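Local structure of ATP-citrate lyase beta-subunit (Chlorobium limicola, 6HXJ) at residues Ala116-Ser121 with Ser173-Cys178; Glu153-Ala158 with Glu163-Val168; Val251-Val256 with Cys308-Ile313; Ala262-Gly267 with Glu301-Thr306; His380-Ser385 with Thr389-Leu394. The protein probably takes part in the ATP- and CoA-dependent cleavage of citrate to acetyl-CoA and oxaloacetate, with release of ADP and phosphate. All coordinates share one frame; numbering follows the deposited sequence.

Interaction 1: Ala116-Ser121 with Ser173-Cys178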
# COMPACT_ATOMS: atom_id res chain seq x y z
N ALA A 116 -56.34 25.73 -29.32
CA ALA A 116 -57.30 24.88 -30.00
C ALA A 116 -58.52 25.65 -30.45
O ALA A 116 -58.65 26.84 -30.18
CB ALA A 116 -57.69 23.79 -29.01
N GLU A 117 -59.39 24.96 -31.17
CA GLU A 117 -60.65 25.51 -31.66
C GLU A 117 -61.76 24.54 -31.29
O GLU A 117 -61.63 23.34 -31.55
CB GLU A 117 -60.59 25.69 -33.16
CG GLU A 117 -61.63 26.65 -33.71
CD GLU A 117 -61.55 26.90 -35.20
OE1 GLU A 117 -61.41 25.92 -35.97
OE2 GLU A 117 -61.63 28.09 -35.60
N LEU A 118 -62.82 25.05 -30.66
CA LEU A 118 -63.95 24.24 -30.27
C LEU A 118 -65.07 24.51 -31.24
O LEU A 118 -65.52 25.64 -31.36
CB LEU A 118 -64.35 24.55 -28.83
CG LEU A 118 -65.54 23.78 -28.23
CD1 LEU A 118 -65.27 22.29 -28.09
CD2 LEU A 118 -65.91 24.35 -26.91
N LEU A 119 -65.48 23.48 -31.98
CA LEU A 119 -66.56 23.58 -32.95
C LEU A 119 -67.77 22.90 -32.33
O LEU A 119 -67.65 21.80 -31.78
CB LEU A 119 -66.17 22.93 -34.31
CG LEU A 119 -65.39 23.81 -35.30
CD1 LEU A 119 -63.99 24.04 -34.85
CD2 LEU A 119 -65.35 23.19 -36.66
N ILE A 120 -68.92 23.59 -32.35
CA ILE A 120 -70.15 23.06 -31.78
C ILE A 120 -71.32 23.14 -32.78
O ILE A 120 -71.47 24.12 -33.49
CB ILE A 120 -70.48 23.73 -30.40
CG1 ILE A 120 -71.53 22.93 -29.62
CG2 ILE A 120 -70.85 25.23 -30.52
CD1 ILE A 120 -71.64 23.31 -28.23
N SER A 121 -72.14 22.10 -32.82
CA SER A 121 -73.32 22.10 -33.68
C SER A 121 -74.49 21.42 -32.99
O SER A 121 -74.31 20.47 -32.24
CB SER A 121 -73.04 21.43 -35.01
OG SER A 121 -74.06 21.75 -35.94
N SER A 173 -66.38 22.26 -21.23
CA SER A 173 -65.27 22.54 -20.34
C SER A 173 -64.49 21.27 -20.00
O SER A 173 -63.26 21.27 -20.06
CB SER A 173 -65.75 23.27 -19.09
OG SER A 173 -66.42 22.50 -18.10
N ARG A 174 -65.22 20.20 -19.71
CA ARG A 174 -64.62 18.91 -19.39
C ARG A 174 -63.81 18.45 -20.60
O ARG A 174 -62.67 18.05 -20.44
CB ARG A 174 -65.70 17.89 -19.04
CG ARG A 174 -66.77 18.37 -18.06
CD ARG A 174 -66.59 17.89 -16.64
NE ARG A 174 -67.74 18.29 -15.81
CZ ARG A 174 -68.69 17.48 -15.35
NH1 ARG A 174 -68.63 16.17 -15.60
NH2 ARG A 174 -69.68 17.95 -14.61
N LEU A 175 -64.39 18.57 -21.80
CA LEU A 175 -63.70 18.23 -23.02
C LEU A 175 -62.45 19.07 -23.13
O LEU A 175 -61.39 18.54 -23.43
CB LEU A 175 -64.59 18.53 -24.20
CG LEU A 175 -64.15 17.95 -25.55
CD1 LEU A 175 -64.30 16.43 -25.58
CD2 LEU A 175 -64.97 18.55 -26.69
N ILE A 176 -62.56 20.37 -22.83
CA ILE A 176 -61.46 21.31 -22.87
C ILE A 176 -60.40 20.93 -21.86
O ILE A 176 -59.21 21.04 -22.17
CB ILE A 176 -61.98 22.75 -22.66
CG1 ILE A 176 -62.64 23.25 -23.96
CG2 ILE A 176 -60.85 23.70 -22.25
CD1 ILE A 176 -63.58 24.41 -23.80
N LEU A 177 -60.81 20.47 -20.66
CA LEU A 177 -59.91 20.03 -19.61
C LEU A 177 -59.20 18.76 -20.08
O LEU A 177 -57.99 18.65 -19.92
CB LEU A 177 -60.66 19.77 -18.28
CG LEU A 177 -60.79 20.96 -17.41
CD1 LEU A 177 -61.66 20.67 -16.20
CD2 LEU A 177 -59.42 21.50 -17.05
N CYS A 178 -59.96 17.83 -20.69
CA CYS A 178 -59.48 16.57 -21.21
C CYS A 178 -58.46 16.85 -22.27
O CYS A 178 -57.41 16.23 -22.24
CB CYS A 178 -60.62 15.71 -21.74
SG CYS A 178 -60.12 14.12 -22.47
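Leu118, on strand 115-121, divides its two methyl groups between two successive residues of helix 163-181. CD1 of Leu118 lies 4.0 Å from CD2 of Leu175, and CD2 of Leu118 lies 3.9 Å from CD1 of Ile176, so one leucine fork accounts for both close approaches. The fork reaches the helix because Leu118 CG stands anti to the backbone N (chi1 -180°), carrying both methyls off the sheet face. Ile176 meets it differently: its CB leaves the helix along the flank, and only the far end, CD1, bends in, crossing the Leu118 side chain at about a right angle. The CB of Leu175 is directed toward the strand, and its side chain meets that of Leu118 at a slant. The nearest CA atoms, of Leu118 and Ile176, remain 8.3 Å apart, which leaves the junction to side chains alone. All three residues are buried, and neighbours thicken the core: Leu118 also touches Cys172 and Ile140, while Leu175 rests on Val107 and Ile109. The other side of the helix is the solvent side: Leu177 and Arg174 are exposed, and Arg174 NH1 is hydrogen-bonded to the carbonyl oxygen of Gly17. On the strand, Glu117 projects from the opposite sheet face and is partly exposed. A helix laid by its apolar side over an antiparallel sheet is a feature of the alpha+beta ATP-grasp domain.

Interaction 2: Glu153-Ala158 with Glu163-Val168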
# COMPACT_ATOMS: atom_id res chain seq x y z
N GLU A 153 -72.78 30.50 -23.45
CA GLU A 153 -73.09 31.49 -24.50
C GLU A 153 -72.78 30.90 -25.85
O GLU A 153 -73.55 31.09 -26.79
CB GLU A 153 -72.27 32.78 -24.28
CG GLU A 153 -72.30 33.80 -25.40
CD GLU A 153 -71.00 34.57 -25.54
OE1 GLU A 153 -70.00 33.98 -26.03
OE2 GLU A 153 -70.97 35.77 -25.15
N LEU A 154 -71.64 30.19 -25.97
CA LEU A 154 -71.27 29.55 -27.22
C LEU A 154 -72.37 28.57 -27.60
O LEU A 154 -72.86 28.63 -28.72
CB LEU A 154 -69.91 28.84 -27.18
CG LEU A 154 -69.57 28.12 -28.50
CD1 LEU A 154 -69.50 29.08 -29.69
CD2 LEU A 154 -68.36 27.23 -28.40
N ALA A 155 -72.80 27.73 -26.65
CA ALA A 155 -73.90 26.81 -26.87
C ALA A 155 -75.14 27.62 -27.29
O ALA A 155 -75.75 27.29 -28.30
CB ALA A 155 -74.18 26.04 -25.60
N LYS A 156 -75.44 28.71 -26.58
CA LYS A 156 -76.58 29.57 -26.88
C LYS A 156 -76.58 30.10 -28.31
O LYS A 156 -77.63 30.09 -28.96
CB LYS A 156 -76.68 30.70 -25.86
CG LYS A 156 -77.50 30.26 -24.65
CD LYS A 156 -77.77 31.38 -23.66
CE LYS A 156 -78.58 30.88 -22.48
NZ LYS A 156 -79.20 32.00 -21.70
N ASP A 157 -75.41 30.49 -28.83
CA ASP A 157 -75.23 30.97 -30.20
C ASP A 157 -75.61 29.90 -31.19
O ASP A 157 -76.11 30.21 -32.27
CB ASP A 157 -73.76 31.35 -30.44
CG ASP A 157 -73.24 32.56 -29.67
OD1 ASP A 157 -74.04 33.49 -29.38
OD2 ASP A 157 -71.99 32.64 -29.46
N ALA A 158 -75.27 28.64 -30.89
CA ALA A 158 -75.57 27.50 -31.76
C ALA A 158 -77.07 27.26 -31.88
O ALA A 158 -77.53 26.92 -32.97
CB ALA A 158 -74.85 26.26 -31.26
N GLU A 163 -81.48 25.31 -19.78
CA GLU A 163 -80.93 24.15 -19.08
C GLU A 163 -79.96 23.30 -19.88
O GLU A 163 -79.00 22.80 -19.30
CB GLU A 163 -82.04 23.25 -18.52
CG GLU A 163 -82.16 23.30 -17.00
CD GLU A 163 -83.52 22.95 -16.40
OE1 GLU A 163 -84.14 21.95 -16.85
OE2 GLU A 163 -83.95 23.64 -15.45
N ILE A 164 -80.17 23.12 -21.19
CA ILE A 164 -79.25 22.27 -21.97
C ILE A 164 -77.97 23.03 -22.31
O ILE A 164 -76.91 22.43 -22.40
CB ILE A 164 -79.99 21.77 -23.25
CG1 ILE A 164 -81.45 21.41 -22.97
CG2 ILE A 164 -79.26 20.63 -23.94
CD1 ILE A 164 -82.43 22.26 -23.70
N ALA A 165 -78.09 24.34 -22.55
CA ALA A 165 -76.97 25.19 -22.94
C ALA A 165 -75.91 25.13 -21.90
O ALA A 165 -74.76 24.87 -22.22
CB ALA A 165 -77.44 26.61 -23.13
N GLU A 166 -76.31 25.30 -20.63
CA GLU A 166 -75.40 25.21 -19.50
C GLU A 166 -74.78 23.83 -19.49
O GLU A 166 -73.56 23.71 -19.43
CB GLU A 166 -76.15 25.46 -18.19
CG GLU A 166 -76.84 26.81 -18.13
CD GLU A 166 -77.68 27.07 -16.89
OE1 GLU A 166 -77.12 26.98 -15.77
OE2 GLU A 166 -78.88 27.39 -17.03
N ARG A 167 -75.62 22.80 -19.61
CA ARG A 167 -75.22 21.40 -19.64
C ARG A 167 -74.21 21.14 -20.73
O ARG A 167 -73.18 20.53 -20.46
CB ARG A 167 -76.44 20.49 -19.82
CG ARG A 167 -77.17 20.21 -18.53
CD ARG A 167 -78.36 19.31 -18.77
NE ARG A 167 -79.29 19.33 -17.63
CZ ARG A 167 -79.31 18.43 -16.65
NH1 ARG A 167 -80.19 18.52 -15.67
NH2 ARG A 167 -78.44 17.42 -16.65
N VAL A 168 -74.47 21.64 -21.94
CA VAL A 168 -73.57 21.53 -23.07
C VAL A 168 -72.28 22.25 -22.70
O VAL A 168 -71.22 21.65 -22.81
CB VAL A 168 -74.21 22.08 -24.35
CG1 VAL A 168 -73.16 22.33 -25.42
CG2 VAL A 168 -75.28 21.13 -24.88
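This is a helix-helix contact of small side chains, Ala155 on helix 148-158 against Ala165 and Val168 on helix 163-181, in the ATP-grasp domain where one helix ends and the next begins. The segment axes approach to 8.2 Å with their directions 126° apart, a steep crossing nearer to perpendicular than to antiparallel. Small residues face each other at the closest point: Ala155 CA and Ala165 CA are 5.2 Å apart. Ala155 CB meets Ala165 CB at 4.1 Å. Ala155 CB also lies 3.6 Å from Ala165 O, touching backbone as well as side chain. One turn further along, Val168 CG1 comes within 3.9 Å of Ala155 CB; with that methyl anti to the backbone N (chi1 164°), it leans toward the partner helix. At the exposed margin, Lys156 lays its CG against Ala165 CB (4.0 Å), while Lys156 NZ extends outward and stays 6.6 Å from Glu166 OE2. Phe160, in the connection, touches both Ala155 and Val168. Two consecutive helices packed through alanines form a helix-loop-helix unit with a four-residue connection, here within the helical layer of the ATP-grasp domain.

Interaction 3: Val251-Val256 with Cys308-Ile313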
# COMPACT_ATOMS: atom_id res chain seq x y z
N VAL A 251 -35.00 3.78 -37.61
CA VAL A 251 -35.18 2.83 -38.71
C VAL A 251 -36.68 2.62 -38.95
O VAL A 251 -37.42 2.28 -38.03
CB VAL A 251 -34.38 1.51 -38.65
CG1 VAL A 251 -32.90 1.72 -38.93
CG2 VAL A 251 -34.62 0.75 -37.35
N LYS A 252 -37.14 2.92 -40.18
CA LYS A 252 -38.55 2.84 -40.57
C LYS A 252 -38.67 1.99 -41.83
O LYS A 252 -37.87 2.11 -42.75
CB LYS A 252 -39.14 4.26 -40.79
CG LYS A 252 -38.97 5.21 -39.60
CD LYS A 252 -40.07 6.24 -39.55
CE LYS A 252 -40.17 6.90 -38.20
NZ LYS A 252 -41.48 7.57 -38.00
N PHE A 253 -39.66 1.10 -41.85
CA PHE A 253 -39.88 0.27 -43.04
C PHE A 253 -41.38 0.10 -43.28
O PHE A 253 -42.12 -0.23 -42.35
CB PHE A 253 -39.15 -1.08 -42.96
CG PHE A 253 -39.47 -2.05 -44.08
CD1 PHE A 253 -38.83 -1.95 -45.32
CD2 PHE A 253 -40.41 -3.06 -43.91
CE1 PHE A 253 -39.13 -2.84 -46.35
CE2 PHE A 253 -40.71 -3.94 -44.94
CZ PHE A 253 -40.06 -3.83 -46.16
N VAL A 254 -41.81 0.36 -44.51
CA VAL A 254 -43.20 0.21 -44.96
C VAL A 254 -43.19 -0.57 -46.28
O VAL A 254 -42.48 -0.19 -47.22
CB VAL A 254 -43.97 1.55 -45.09
CG1 VAL A 254 -45.45 1.29 -45.40
CG2 VAL A 254 -43.84 2.41 -43.84
N GLU A 255 -43.97 -1.64 -46.35
CA GLU A 255 -44.05 -2.45 -47.56
C GLU A 255 -45.15 -1.95 -48.48
O GLU A 255 -46.29 -1.76 -48.05
CB GLU A 255 -44.26 -3.94 -47.19
CG GLU A 255 -43.78 -4.92 -48.26
CD GLU A 255 -43.80 -6.40 -47.91
OE1 GLU A 255 -43.53 -6.75 -46.74
OE2 GLU A 255 -44.05 -7.21 -48.83
N VAL A 256 -44.79 -1.68 -49.73
CA VAL A 256 -45.73 -1.23 -50.75
C VAL A 256 -46.08 -2.47 -51.60
O VAL A 256 -45.15 -3.12 -52.09
CB VAL A 256 -45.19 -0.04 -51.60
CG1 VAL A 256 -46.19 0.38 -52.67
CG2 VAL A 256 -44.86 1.14 -50.69
N CYS A 308 -33.84 -6.58 -49.21
CA CYS A 308 -33.34 -7.59 -50.13
C CYS A 308 -34.30 -8.79 -50.22
O CYS A 308 -34.44 -9.38 -51.30
CB CYS A 308 -31.93 -8.02 -49.74
SG CYS A 308 -30.71 -6.67 -49.66
N ARG A 309 -34.97 -9.13 -49.09
CA ARG A 309 -35.94 -10.23 -49.00
C ARG A 309 -37.22 -9.95 -49.84
O ARG A 309 -37.92 -10.89 -50.18
CB ARG A 309 -36.28 -10.53 -47.53
CG ARG A 309 -35.20 -11.27 -46.74
CD ARG A 309 -35.50 -11.28 -45.24
NE ARG A 309 -34.28 -11.40 -44.41
CZ ARG A 309 -34.19 -11.05 -43.13
NH1 ARG A 309 -35.24 -10.54 -42.49
NH2 ARG A 309 -33.05 -11.19 -42.47
N LEU A 310 -37.49 -8.66 -50.20
CA LEU A 310 -38.67 -8.20 -50.97
C LEU A 310 -38.86 -8.89 -52.36
O LEU A 310 -37.88 -9.08 -53.09
CB LEU A 310 -38.66 -6.67 -51.14
CG LEU A 310 -38.97 -5.85 -49.88
CD1 LEU A 310 -38.57 -4.41 -50.08
CD2 LEU A 310 -40.43 -5.89 -49.52
N PRO A 311 -40.13 -9.24 -52.69
CA PRO A 311 -40.39 -9.93 -53.97
C PRO A 311 -40.37 -9.02 -55.19
O PRO A 311 -40.82 -7.86 -55.15
CB PRO A 311 -41.78 -10.54 -53.76
CG PRO A 311 -42.46 -9.64 -52.81
CD PRO A 311 -41.38 -9.09 -51.91
N ASN A 312 -39.88 -9.60 -56.31
CA ASN A 312 -39.76 -9.03 -57.65
C ASN A 312 -39.21 -7.57 -57.66
O ASN A 312 -39.81 -6.63 -58.21
CB ASN A 312 -41.07 -9.17 -58.48
CG ASN A 312 -42.37 -8.93 -57.73
OD1 ASN A 312 -42.78 -7.78 -57.47
ND2 ASN A 312 -43.05 -10.02 -57.39
N ILE A 313 -38.04 -7.40 -57.08
CA ILE A 313 -37.40 -6.10 -57.09
C ILE A 313 -36.28 -6.09 -58.14
O ILE A 313 -35.47 -7.02 -58.19
CB ILE A 313 -36.98 -5.59 -55.68
CG1 ILE A 313 -35.92 -6.48 -55.02
CG2 ILE A 313 -38.20 -5.42 -54.80
CD1 ILE A 313 -35.17 -5.81 -53.89
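The backbone N of Glu255, whose side chain lies against Leu310, is held by a hydrogen bond to Glu237 OE2 from helix 235-246. The same nitrogen sits 4.2 Å above the plane of the Phe253 ring, displaced toward the rim. Across the contact the interaction is apolar. Leu310 CD2 lies in the plane of the Phe253 ring, at its edge, 4.0 Å from Phe253 CZ, and Leu310 CD1 is 4.1 Å from Phe253 CE1: a branched end abutting a ring edge, with the two side chains approaching head-on. Phe253 CG, anti to the backbone N (chi1 173°), directs the ring along that line. Glu255 runs antiparallel to Leu310 instead, its CG 3.7 Å from Leu310 CD2 and the chain extended beyond it. Phe253 is buried, whereas Glu255 and Leu310 are partly exposed. Strand 250-255 is outermost within this chain in the mixed sheet of the alpha/beta citrate-binding domain; it pairs antiparallel with strand 287-292, whose Asn287 touches both Phe253 and Leu310, and the phenyl ring is further enclosed by Ala236 and Ile240 of helix 235-246 and Ile307 of helix 297-309.

Interaction 4: Ala262-Gly267 with Glu301-Thr306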
# COMPACT_ATOMS: atom_id res chain seq x y z
N ALA A 262 -36.84 -0.77 -55.10
CA ALA A 262 -36.68 -0.79 -53.64
C ALA A 262 -35.78 0.33 -53.08
O ALA A 262 -34.63 0.49 -53.49
CB ALA A 262 -36.18 -2.16 -53.19
N LEU A 263 -36.32 1.09 -52.15
CA LEU A 263 -35.59 2.19 -51.55
C LEU A 263 -34.93 1.80 -50.23
O LEU A 263 -35.58 1.19 -49.38
CB LEU A 263 -36.51 3.42 -51.32
CG LEU A 263 -37.41 3.89 -52.46
CD1 LEU A 263 -38.43 4.89 -51.95
CD2 LEU A 263 -36.59 4.44 -53.62
N LEU A 264 -33.65 2.17 -50.06
CA LEU A 264 -32.84 2.02 -48.85
C LEU A 264 -32.15 3.38 -48.66
O LEU A 264 -30.94 3.55 -48.82
CB LEU A 264 -31.83 0.84 -48.99
CG LEU A 264 -30.80 0.59 -47.84
CD1 LEU A 264 -31.45 0.49 -46.47
CD2 LEU A 264 -29.95 -0.63 -48.13
N THR A 265 -32.97 4.38 -48.37
CA THR A 265 -32.51 5.76 -48.31
C THR A 265 -32.37 6.33 -46.87
O THR A 265 -33.09 5.95 -45.94
CB THR A 265 -33.40 6.62 -49.21
OG1 THR A 265 -34.75 6.42 -48.80
CG2 THR A 265 -33.28 6.23 -50.70
N ALA A 266 -31.40 7.24 -46.74
CA ALA A 266 -31.06 7.90 -45.49
C ALA A 266 -31.81 9.24 -45.29
O ALA A 266 -31.76 10.12 -46.16
CB ALA A 266 -29.57 8.14 -45.45
N GLY A 267 -32.47 9.36 -44.13
CA GLY A 267 -33.25 10.53 -43.75
C GLY A 267 -34.65 10.53 -44.32
O GLY A 267 -34.85 10.15 -45.48
N GLU A 301 -28.14 -3.03 -41.00
CA GLU A 301 -27.96 -4.36 -41.61
C GLU A 301 -29.31 -5.08 -41.61
O GLU A 301 -29.68 -5.70 -42.62
CB GLU A 301 -26.89 -5.15 -40.84
CG GLU A 301 -26.46 -6.46 -41.48
CD GLU A 301 -25.31 -7.17 -40.79
OE1 GLU A 301 -24.99 -8.31 -41.20
OE2 GLU A 301 -24.70 -6.58 -39.86
N ALA A 302 -30.07 -4.96 -40.49
CA ALA A 302 -31.39 -5.55 -40.32
C ALA A 302 -32.34 -5.00 -41.39
O ALA A 302 -33.05 -5.77 -42.05
CB ALA A 302 -31.91 -5.22 -38.92
N LEU A 303 -32.26 -3.65 -41.61
CA LEU A 303 -33.07 -2.93 -42.60
C LEU A 303 -32.72 -3.33 -44.03
O LEU A 303 -33.63 -3.61 -44.82
CB LEU A 303 -32.96 -1.41 -42.41
CG LEU A 303 -34.01 -0.51 -43.14
CD1 LEU A 303 -35.45 -1.05 -43.02
CD2 LEU A 303 -33.98 0.90 -42.62
N THR A 304 -31.41 -3.41 -44.34
CA THR A 304 -30.87 -3.82 -45.64
C THR A 304 -31.38 -5.21 -45.98
O THR A 304 -31.92 -5.39 -47.06
CB THR A 304 -29.32 -3.77 -45.65
OG1 THR A 304 -28.88 -2.47 -45.26
CG2 THR A 304 -28.71 -4.14 -46.99
N GLU A 305 -31.24 -6.16 -45.03
CA GLU A 305 -31.65 -7.56 -45.17
C GLU A 305 -33.13 -7.69 -45.54
O GLU A 305 -33.44 -8.37 -46.52
CB GLU A 305 -31.27 -8.35 -43.92
CG GLU A 305 -29.80 -8.74 -43.97
CD GLU A 305 -29.22 -9.47 -42.77
OE1 GLU A 305 -29.95 -10.27 -42.14
OE2 GLU A 305 -28.01 -9.29 -42.51
N THR A 306 -34.01 -6.94 -44.83
CA THR A 306 -35.46 -6.89 -45.06
C THR A 306 -35.78 -6.45 -46.51
O THR A 306 -36.63 -7.06 -47.16
CB THR A 306 -36.09 -5.91 -44.03
OG1 THR A 306 -35.66 -6.23 -42.71
CG2 THR A 306 -37.61 -5.88 -44.08
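Leu264 and Thr304 meet at a slant, with the leucine fork lying against the two branches of the threonine. Leu264 CD2 does most of the touching: it is 3.6 Å from Thr304 OG1 and 3.9 Å from Thr304 CG2, seated against both branch atoms. The other methyl, Leu264 CD1, lies between the two helix residues, 4.1 Å from Thr304 OG1 and 4.3 Å from Leu303 CG. With Leu264 CG anti to its own backbone N (chi1 175°), the fork stands out from the strand toward the helix. Thr304 presents its flank, since its CB leaves the helix tangentially. Its hydroxyl faces a methyl across the contact but is satisfied within its own helix by a hydrogen bond to the carbonyl oxygen of Val300; the torsion that sets OG1 anti to the carbonyl carbon (chi1 -55°) puts it within reach of that preceding turn. Helix 297-309 is the connection of a beta-alpha-beta crossover, leaving strand 287-292 and leading to strand 315-318. Leu264, at the break in the intervening strand 261-266, meets the helix that passes over it, in the alpha/beta, flavodoxin-like citrate-binding domain. The Leu303 side chain is about 11 Å from a bound citrate. All three touching residues are buried; Tyr291 packs on both leucines, and Ile335 and Phe339 of helix 328-344 close on Thr304. Further along the helix, Thr306 OG1 donates to Ala302 O at 2.7 Å, tilted 31° from the carbonyl plane, and Thr306 N bonds to the same oxygen from the opposite face.

Interaction 5: His380-Ser385 with Thr389-Leu394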
# COMPACT_ATOMS: atom_id res chain seq x y z
N HIS A 380 -23.51 0.41 -58.88
CA HIS A 380 -23.08 1.72 -59.40
C HIS A 380 -23.07 2.68 -58.21
O HIS A 380 -24.10 2.86 -57.55
CB HIS A 380 -23.99 2.22 -60.54
CG HIS A 380 -24.12 1.25 -61.68
ND1 HIS A 380 -25.04 0.21 -61.66
CD2 HIS A 380 -23.40 1.15 -62.83
CE1 HIS A 380 -24.86 -0.47 -62.78
NE2 HIS A 380 -23.89 0.07 -63.52
N VAL A 381 -21.88 3.21 -57.88
CA VAL A 381 -21.74 4.12 -56.74
C VAL A 381 -21.25 5.49 -57.24
O VAL A 381 -20.25 5.60 -57.97
CB VAL A 381 -20.98 3.56 -55.48
CG1 VAL A 381 -20.57 2.10 -55.61
CG2 VAL A 381 -19.82 4.44 -55.00
N TYR A 382 -22.01 6.52 -56.85
CA TYR A 382 -21.80 7.91 -57.18
C TYR A 382 -21.61 8.75 -55.92
O TYR A 382 -22.06 8.38 -54.82
CB TYR A 382 -22.98 8.46 -58.02
CG TYR A 382 -23.31 7.62 -59.24
CD1 TYR A 382 -22.66 7.85 -60.45
CD2 TYR A 382 -24.25 6.60 -59.18
CE1 TYR A 382 -22.96 7.08 -61.58
CE2 TYR A 382 -24.55 5.82 -60.29
CZ TYR A 382 -23.89 6.06 -61.49
OH TYR A 382 -24.18 5.27 -62.58
N ASP A 383 -20.94 9.89 -56.09
CA ASP A 383 -20.70 10.83 -55.03
C ASP A 383 -21.67 12.02 -55.19
O ASP A 383 -22.52 12.00 -56.09
CB ASP A 383 -19.23 11.29 -55.09
CG ASP A 383 -18.85 12.04 -56.37
OD1 ASP A 383 -19.08 11.48 -57.47
OD2 ASP A 383 -18.32 13.17 -56.26
N ARG A 384 -21.52 13.05 -54.34
CA ARG A 384 -22.30 14.29 -54.30
C ARG A 384 -22.46 15.01 -55.65
O ARG A 384 -23.47 15.69 -55.85
CB ARG A 384 -21.69 15.24 -53.29
CG ARG A 384 -20.20 15.48 -53.49
CD ARG A 384 -19.53 15.73 -52.18
NE ARG A 384 -19.95 17.02 -51.69
CZ ARG A 384 -20.14 17.30 -50.42
NH1 ARG A 384 -19.92 16.38 -49.48
NH2 ARG A 384 -20.55 18.51 -50.06
N SER A 385 -21.46 14.88 -56.57
CA SER A 385 -21.49 15.50 -57.91
C SER A 385 -22.71 15.05 -58.75
O SER A 385 -23.25 15.84 -59.54
CB SER A 385 -20.18 15.27 -58.66
OG SER A 385 -19.82 13.91 -58.65
N THR A 389 -31.52 12.71 -56.52
CA THR A 389 -32.55 11.83 -57.07
C THR A 389 -32.29 11.49 -58.54
O THR A 389 -33.16 10.89 -59.17
CB THR A 389 -33.95 12.44 -56.87
OG1 THR A 389 -33.94 13.78 -57.35
CG2 THR A 389 -34.40 12.42 -55.41
N ASP A 390 -31.10 11.84 -59.09
CA ASP A 390 -30.82 11.55 -60.50
C ASP A 390 -30.35 10.12 -60.73
O ASP A 390 -30.28 9.69 -61.88
CB ASP A 390 -29.90 12.57 -61.15
CG ASP A 390 -30.61 13.87 -61.52
OD1 ASP A 390 -31.80 14.04 -61.13
OD2 ASP A 390 -29.99 14.71 -62.22
N ILE A 391 -30.14 9.34 -59.65
CA ILE A 391 -29.82 7.91 -59.77
C ILE A 391 -31.09 7.14 -60.14
O ILE A 391 -31.00 6.09 -60.76
CB ILE A 391 -29.08 7.30 -58.56
CG1 ILE A 391 -29.78 7.60 -57.21
CG2 ILE A 391 -27.61 7.73 -58.57
CD1 ILE A 391 -29.35 6.71 -56.03
N VAL A 392 -32.28 7.69 -59.80
CA VAL A 392 -33.60 7.14 -60.12
C VAL A 392 -33.78 7.12 -61.65
O VAL A 392 -34.34 6.17 -62.18
CB VAL A 392 -34.72 7.91 -59.37
CG1 VAL A 392 -36.11 7.60 -59.92
CG2 VAL A 392 -34.67 7.67 -57.86
N ASP A 393 -33.23 8.12 -62.35
CA ASP A 393 -33.31 8.22 -63.81
C ASP A 393 -32.46 7.12 -64.45
O ASP A 393 -32.96 6.37 -65.29
CB ASP A 393 -32.85 9.61 -64.30
CG ASP A 393 -33.53 10.84 -63.68
OD1 ASP A 393 -34.47 10.67 -62.86
OD2 ASP A 393 -33.10 11.98 -63.99
N LEU A 394 -31.21 7.00 -63.98
CA LEU A 394 -30.23 6.01 -64.41
C LEU A 394 -30.76 4.59 -64.22
O LEU A 394 -30.48 3.71 -65.04
CB LEU A 394 -28.93 6.22 -63.64
CG LEU A 394 -27.91 7.14 -64.31
CD1 LEU A 394 -28.36 8.60 -64.34
CD2 LEU A 394 -26.60 7.06 -63.61
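The last beta-strand-to-helix connection of the alpha/beta citrate-binding domain brings Tyr382, ending strand 378-382, against Ile391 and Leu394 of the C-terminal helix 391-397. This strand is outermost in its sheet within this chain, pairing in parallel with strand 352-356. Tyr382 CG is anti to the carbonyl carbon (chi1 -53°), and the ring extends along the helix so that residues one turn apart both touch it. Ile391 contributes its branch methyl, CG2, which lies 3.6 Å from Tyr382 CD2 and 4.0 Å from Tyr382 CE2; the two side chains run past one another in opposite senses. Ile391 CG1 occupies the position between backbone N and carbonyl carbon (chi1 51°), which turns CG2, anti to the carbonyl carbon, toward the ring. Both helix residues approach obliquely. Trp354 of the adjoining strand packs on Tyr382 and Leu394, and its ring stacks with that of His380. Beyond the strand, Arg384 forms a salt bridge with Glu362 and a cation-pi contact with an aromatic side chain of another protein chain, so this loop reaches a subunit interface. The Ile391 side chain is about 13 Å from a bound citrate. Ile391 is buried, whereas Tyr382 and Leu394 are partly exposed; at the phenol end, Leu394 CD2 lies 3.6 Å from Tyr382 CZ.

Interactions 1 and 2 share helix 163-181 and touch through Ile120 and Val168; both are buried, but interaction 1 joins helix to sheet by branched side chains, interaction 2 helix to helix by alanines. Interactions 3 and 4, with centres 8 Å apart, share helix 297-309 and pack together where Phe253 meets Leu303 and Thr306. Interaction 4 is core and contains a threonine bonded within its own helix, whereas interaction 3, at the sheet margin, admits a carboxylate. Interaction 5 uses the other outermost strand of that sheet and meets another chain more extensively than interaction 3, where Val256 does so. Interactions 1 and 3 lie about 42 Å apart between centres, in the ATP-grasp and citrate-binding regions.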